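Local atomic coordinates of peptidase M28 (Shewanella amazonensis SB2B, PDB entry 3IIB), a protein that probably acts as a zinc-dependent peptidase with carboxypeptidase or dipeptidase activity. Residues I353-V358 and A427-N432; A240-S245 and K282-L287. All coordinates share one frame; numbering follows the deposited sequence.

How the contacts relate
Contacts 1 and 2 lie on the same side of the chain's centre, with their own centres 16 Å apart, and follow one another in sequence: 240-245 and 282-287 have met before 353-358 begins. They touch directly through helix 413-432. CD1 of I284 lies 3.6 Å from CB of A427 and packs equally closely on the backbone N of W428, while CZ3 of W428 is 3.6 Å from CD1 of L287. Helix 413-432 thus packs on segment 282-287 through A427 and W428 and on segment 353-358 through V429. Neither contact includes a zinc ligand: D269, which binds both zinc ions, lies in the first turn of helix 267-285, whereas contact 2 uses that helix's last turn.

Contact 1: I353-V358 and A427-N432; sequences INAMKV and AWVMAN
Next to V429, the residue that meets A355, M356 and V358, the indole of W428 carries ND2 of N432 over the centre of one face, 3.0 Å above the ring plane; at the edge, NE1 is hydrogen-bonded to OD1 of N6, on helix 3-19. The amide is held there by a hydrogen bond from N432 ND2 to W428 O (2.9 Å, 154° at the hydrogen), reaching the carbonyl from a direction tilted off its plane. Across the contact the evidence is purely apolar. V429 CG1, anti to the backbone N (chi1 173°), reaches A355 CB at 3.6 Å. M356, a selenomethionine, bends at chi2 and chi3 and places SE alongside the valine, 3.9 Å from V429 CB, the two side chains running past each other in opposite directions. The other valine methyl, CG2, faces V358 CG1 more loosely at 4.3 Å. W342 of strand 337-343 touches both M356 and M430, and V358 also meets Q7 of helix 3-19. The arrangement is a helix packed on the C-terminal end of another and on the turn that follows it within the M28 peptidase: one valine of helix 413-432 sits against the end of helix 346-355 and the short 3-10 segment beyond.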
loop_
_atom_site.group_PDB
_atom_site.type_symbol
_atom_site.label_atom_id
_atom_site.label_comp_id
_atom_site.label_asym_id
_atom_site.label_seq_id
_atom_site.Cartn_x
_atom_site.Cartn_y
_atom_site.Cartn_z
ATOM N N ILE A 353 -24.698 21.911 -23.511
ATOM C CA ILE A 353 -23.593 21.211 -24.164
ATOM C C ILE A 353 -22.767 22.241 -24.932
ATOM O O ILE A 353 -21.539 22.281 -24.795
ATOM C CB ILE A 353 -24.110 20.146 -25.135
ATOM C CG1 ILE A 353 -24.682 18.927 -24.380
ATOM C CG2 ILE A 353 -23.005 19.745 -26.143
ATOM C CD1 ILE A 353 -25.512 18.051 -25.331
ATOM N N ASN A 354 -23.443 23.067 -25.726
ATOM C CA ASN A 354 -22.758 24.096 -26.534
ATOM C C ASN A 354 -21.980 25.082 -25.635
ATOM O O ASN A 354 -20.812 25.406 -25.915
ATOM C CB ASN A 354 -23.797 24.793 -27.428
ATOM C CG ASN A 354 -23.188 25.825 -28.408
ATOM O OD1 ASN A 354 -22.247 25.535 -29.138
ATOM N ND2 ASN A 354 -23.758 27.020 -28.423
ATOM N N ALA A 355 -22.625 25.548 -24.568
ATOM C CA ALA A 355 -21.980 26.473 -23.635
ATOM C C ALA A 355 -20.708 25.872 -23.105
ATOM O O ALA A 355 -19.729 26.599 -22.871
ATOM C CB ALA A 355 -22.897 26.840 -22.452
HETATM N N MSE A 356 -20.704 24.564 -22.819
HETATM C CA MSE A 356 -19.519 23.981 -22.203
HETATM C C MSE A 356 -18.526 23.437 -23.211
HETATM O O MSE A 356 -17.586 22.765 -22.834
HETATM C CB MSE A 356 -19.896 22.931 -21.179
HETATM C CG MSE A 356 -20.611 23.543 -19.956
HETATM SE SE MSE A 356 -19.556 24.881 -19.080
HETATM C CE MSE A 356 -17.944 24.053 -18.844
ATOM N N LYS A 357 -18.721 23.726 -24.498
ATOM C CA LYS A 357 -17.721 23.305 -25.473
ATOM C C LYS A 357 -16.430 24.072 -25.239
ATOM O O LYS A 357 -15.399 23.684 -25.739
ATOM C CB LYS A 357 -18.242 23.418 -26.896
ATOM C CG LYS A 357 -19.092 22.188 -27.249
ATOM C CD LYS A 357 -19.726 22.267 -28.632
ATOM C CE LYS A 357 -20.581 21.034 -28.921
ATOM N NZ LYS A 357 -20.071 19.795 -28.267
ATOM N N VAL A 358 -16.493 25.128 -24.423
ATOM C CA VAL A 358 -15.298 25.820 -23.999
ATOM C C VAL A 358 -14.279 24.882 -23.297
ATOM O O VAL A 358 -13.069 25.162 -23.319
ATOM C CB VAL A 358 -15.629 27.046 -23.122
ATOM C CG1 VAL A 358 -16.237 26.660 -21.764
ATOM C CG2 VAL A 358 -14.400 27.879 -22.933
ATOM N N ALA A 427 -18.703 26.976 -13.366
ATOM C CA ALA A 427 -19.345 27.908 -12.454
ATOM C C ALA A 427 -19.500 29.270 -13.144
ATOM O O ALA A 427 -20.548 29.868 -13.051
ATOM C CB ALA A 427 -18.601 28.038 -11.130
ATOM N N TRP A 428 -18.499 29.712 -13.900
ATOM C CA TRP A 428 -18.628 30.989 -14.606
ATOM C C TRP A 428 -19.701 30.932 -15.704
ATOM O O TRP A 428 -20.593 31.783 -15.768
ATOM C CB TRP A 428 -17.296 31.460 -15.171
ATOM C CG TRP A 428 -17.456 32.771 -15.819
ATOM C CD1 TRP A 428 -17.545 33.041 -17.151
ATOM C CD2 TRP A 428 -17.627 34.010 -15.142
ATOM N NE1 TRP A 428 -17.759 34.392 -17.350
ATOM C CE2 TRP A 428 -17.803 35.007 -16.128
ATOM C CE3 TRP A 428 -17.652 34.377 -13.796
ATOM C CZ2 TRP A 428 -18.002 36.335 -15.801
ATOM C CZ3 TRP A 428 -17.887 35.716 -13.482
ATOM C CH2 TRP A 428 -18.048 36.662 -14.480
ATOM N N VAL A 429 -19.622 29.960 -16.598
ATOM C CA VAL A 429 -20.604 29.851 -17.659
ATOM C C VAL A 429 -22.027 29.712 -17.092
ATOM O O VAL A 429 -22.943 30.436 -17.517
ATOM C CB VAL A 429 -20.261 28.700 -18.650
ATOM C CG1 VAL A 429 -21.389 28.501 -19.629
ATOM C CG2 VAL A 429 -18.941 29.035 -19.423
HETATM N N MSE A 430 -22.215 28.868 -16.080
HETATM C CA MSE A 430 -23.535 28.715 -15.524
HETATM C C MSE A 430 -24.038 29.955 -14.770
HETATM O O MSE A 430 -25.241 30.257 -14.833
HETATM C CB MSE A 430 -23.621 27.501 -14.594
HETATM C CG MSE A 430 -23.402 26.174 -15.267
HETATM SE SE MSE A 430 -24.830 25.707 -16.509
HETATM C CE MSE A 430 -24.046 26.267 -17.847
ATOM N N ALA A 431 -23.133 30.672 -14.084
ATOM C CA ALA A 431 -23.511 31.877 -13.347
ATOM C C ALA A 431 -23.835 33.049 -14.256
ATOM O O ALA A 431 -24.356 34.060 -13.782
ATOM C CB ALA A 431 -22.401 32.296 -12.335
ATOM N N ASN A 432 -23.546 32.898 -15.553
ATOM C CA ASN A 432 -23.847 33.948 -16.537
ATOM C C ASN A 432 -24.752 33.481 -17.700
ATOM O O ASN A 432 -25.092 34.259 -18.600
ATOM C CB ASN A 432 -22.534 34.531 -17.025
ATOM C CG ASN A 432 -21.812 35.267 -15.920
ATOM O OD1 ASN A 432 -22.209 36.360 -15.561
ATOM N ND2 ASN A 432 -20.791 34.624 -15.303
#

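Contact 2: A240-S245 and K282-L287; sequences AEVKGS and KHILDL
The end of strand 220-242 meets the last turn of helix 267-285, where the closest CA atoms are those of V242 and L285, 6.1 Å apart. V242 points its side chain at the helix, and a single methyl makes both contacts: CG1, anti to the backbone N (chi1 179°), lies 4.2 Å from L285 CD1 and 4.3 Å from I284 CG2. The valine and leucine side chains meet at a slant. L285 starts in a direction that does not face the strand, and its branch brings CD1 across to the valine, whereas I284 starts toward the strand and offers its CG2 methyl. Beyond the two segments, I295 of strand 293-300 touches both V242 and I284, and F60 also packs on V242.

Alternation along the strand sends E241 away from the helix. Its carboxylate is buried and takes salt bridges from R62 and R296 plus a hydrogen bond with Y64. On the helix, K282 NZ forms a salt bridge with D286 OD1 (2.7 Å), which accepts through its syn lone pair. This bridge links residues four apart, as does the backbone bond from D286 N to K282 O at 2.9 Å.

Strands 247-257 and 293-300 are parallel and paired, with helix 267-285 between them in sequence, so this helix belongs to a beta-alpha-beta crossover; strand 220-242 runs antiparallel to 293-300 on its other edge. The chemistry therefore divides by face: helix and strand meet through methyl contacts at ordinary packing distances, without directional bonds, while the charges of E241, on the strand's other side, and of K282 and D286, on the helix, are paired away from the methyl contact. With its charge offset by R62 and R296 and a further hydrogen bond with Y64, the buried E241 carboxylate would be expected to remain ionised.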
loop_
_atom_site.group_PDB
_atom_site.type_symbol
_atom_site.label_atom_id
_atom_site.label_comp_id
_atom_site.label_asym_id
_atom_site.label_seq_id
_atom_site.Cartn_x
_atom_site.Cartn_y
_atom_site.Cartn_z
ATOM N N ALA A 240 -19.429 29.223 1.424
ATOM C CA ALA A 240 -18.881 30.511 0.952
ATOM C C ALA A 240 -19.543 30.939 -0.317
ATOM O O ALA A 240 -19.980 30.114 -1.151
ATOM C CB ALA A 240 -17.390 30.422 0.714
ATOM N N GLU A 241 -19.592 32.255 -0.502
ATOM C CA GLU A 241 -20.227 32.817 -1.675
ATOM C C GLU A 241 -19.373 33.869 -2.358
ATOM O O GLU A 241 -18.677 34.651 -1.717
ATOM C CB GLU A 241 -21.609 33.417 -1.305
ATOM C CG GLU A 241 -22.617 32.388 -0.852
ATOM C CD GLU A 241 -23.925 32.942 -0.332
ATOM O OE1 GLU A 241 -24.133 34.180 -0.348
ATOM O OE2 GLU A 241 -24.766 32.111 0.069
ATOM N N VAL A 242 -19.403 33.795 -3.689
ATOM C CA VAL A 242 -19.041 34.873 -4.577
ATOM C C VAL A 242 -20.328 35.624 -4.909
ATOM O O VAL A 242 -21.232 35.091 -5.529
ATOM C CB VAL A 242 -18.410 34.342 -5.877
ATOM C CG1 VAL A 242 -18.063 35.529 -6.815
ATOM C CG2 VAL A 242 -17.159 33.469 -5.575
ATOM N N LYS A 243 -20.428 36.876 -4.490
ATOM C CA LYS A 243 -21.650 37.630 -4.616
ATOM C C LYS A 243 -22.003 37.848 -6.102
ATOM O O LYS A 243 -21.125 38.153 -6.913
ATOM C CB LYS A 243 -21.504 38.990 -3.882
ATOM C CG LYS A 243 -22.748 39.828 -3.859
ATOM C CD LYS A 243 -22.737 40.962 -2.806
ATOM C CE LYS A 243 -21.845 42.106 -3.169
ATOM N NZ LYS A 243 -22.104 43.265 -2.229
ATOM N N GLY A 244 -23.277 37.667 -6.430
ATOM C CA GLY A 244 -23.784 37.897 -7.762
ATOM C C GLY A 244 -24.043 39.354 -8.003
ATOM O O GLY A 244 -23.701 40.190 -7.197
ATOM N N SER A 245 -24.699 39.655 -9.112
ATOM C CA SER A 245 -24.973 41.049 -9.478
ATOM C C SER A 245 -26.439 41.178 -9.928
ATOM O O SER A 245 -27.352 41.238 -9.084
ATOM C CB SER A 245 -23.967 41.536 -10.500
ATOM O OG SER A 245 -23.889 40.686 -11.650
ATOM N N LYS A 282 -12.394 30.819 -6.099
ATOM C CA LYS A 282 -11.426 31.880 -5.837
ATOM C C LYS A 282 -10.949 32.487 -7.145
ATOM O O LYS A 282 -10.839 33.690 -7.258
ATOM C CB LYS A 282 -10.232 31.348 -5.043
ATOM C CG LYS A 282 -9.093 32.352 -4.809
ATOM C CD LYS A 282 -9.559 33.612 -4.116
ATOM C CE LYS A 282 -8.399 34.377 -3.545
ATOM N NZ LYS A 282 -7.440 34.887 -4.569
ATOM N N HIS A 283 -10.666 31.648 -8.140
ATOM C CA HIS A 283 -10.288 32.219 -9.447
ATOM C C HIS A 283 -11.383 33.126 -9.998
ATOM O O HIS A 283 -11.094 34.116 -10.666
ATOM C CB HIS A 283 -9.910 31.131 -10.449
ATOM C CG HIS A 283 -8.642 30.428 -10.091
ATOM N ND1 HIS A 283 -7.443 31.091 -9.940
ATOM C CD2 HIS A 283 -8.396 29.134 -9.793
ATOM C CE1 HIS A 283 -6.514 30.229 -9.555
ATOM N NE2 HIS A 283 -7.065 29.031 -9.484
ATOM N N ILE A 284 -12.633 32.749 -9.776
ATOM C CA ILE A 284 -13.775 33.564 -10.222
ATOM C C ILE A 284 -13.855 34.867 -9.414
ATOM O O ILE A 284 -14.021 35.976 -9.985
ATOM C CB ILE A 284 -15.086 32.762 -10.192
ATOM C CG1 ILE A 284 -15.075 31.720 -11.311
ATOM C CG2 ILE A 284 -16.324 33.741 -10.305
ATOM C CD1 ILE A 284 -16.222 30.682 -11.246
ATOM N N LEU A 285 -13.665 34.732 -8.102
ATOM C CA LEU A 285 -13.639 35.887 -7.190
ATOM C C LEU A 285 -12.577 36.907 -7.587
ATOM O O LEU A 285 -12.807 38.145 -7.458
ATOM C CB LEU A 285 -13.427 35.411 -5.726
ATOM C CG LEU A 285 -13.525 36.417 -4.566
ATOM C CD1 LEU A 285 -14.951 36.935 -4.388
ATOM C CD2 LEU A 285 -13.046 35.727 -3.243
ATOM N N ASP A 286 -11.435 36.403 -8.084
ATOM C CA ASP A 286 -10.336 37.216 -8.588
ATOM C C ASP A 286 -10.646 37.987 -9.858
ATOM O O ASP A 286 -9.889 38.878 -10.202
ATOM C CB ASP A 286 -9.108 36.358 -8.949
ATOM C CG ASP A 286 -8.408 35.756 -7.751
ATOM O OD1 ASP A 286 -8.647 36.223 -6.625
ATOM O OD2 ASP A 286 -7.607 34.798 -7.967
ATOM N N LEU A 287 -11.688 37.624 -10.603
ATOM C CA LEU A 287 -11.991 38.343 -11.847
ATOM C C LEU A 287 -12.387 39.772 -11.558
ATOM O O LEU A 287 -12.995 40.056 -10.531
ATOM C CB LEU A 287 -13.134 37.684 -12.570
ATOM C CG LEU A 287 -12.915 36.297 -13.140
ATOM C CD1 LEU A 287 -14.282 35.757 -13.586
ATOM C CD2 LEU A 287 -11.938 36.352 -14.303
#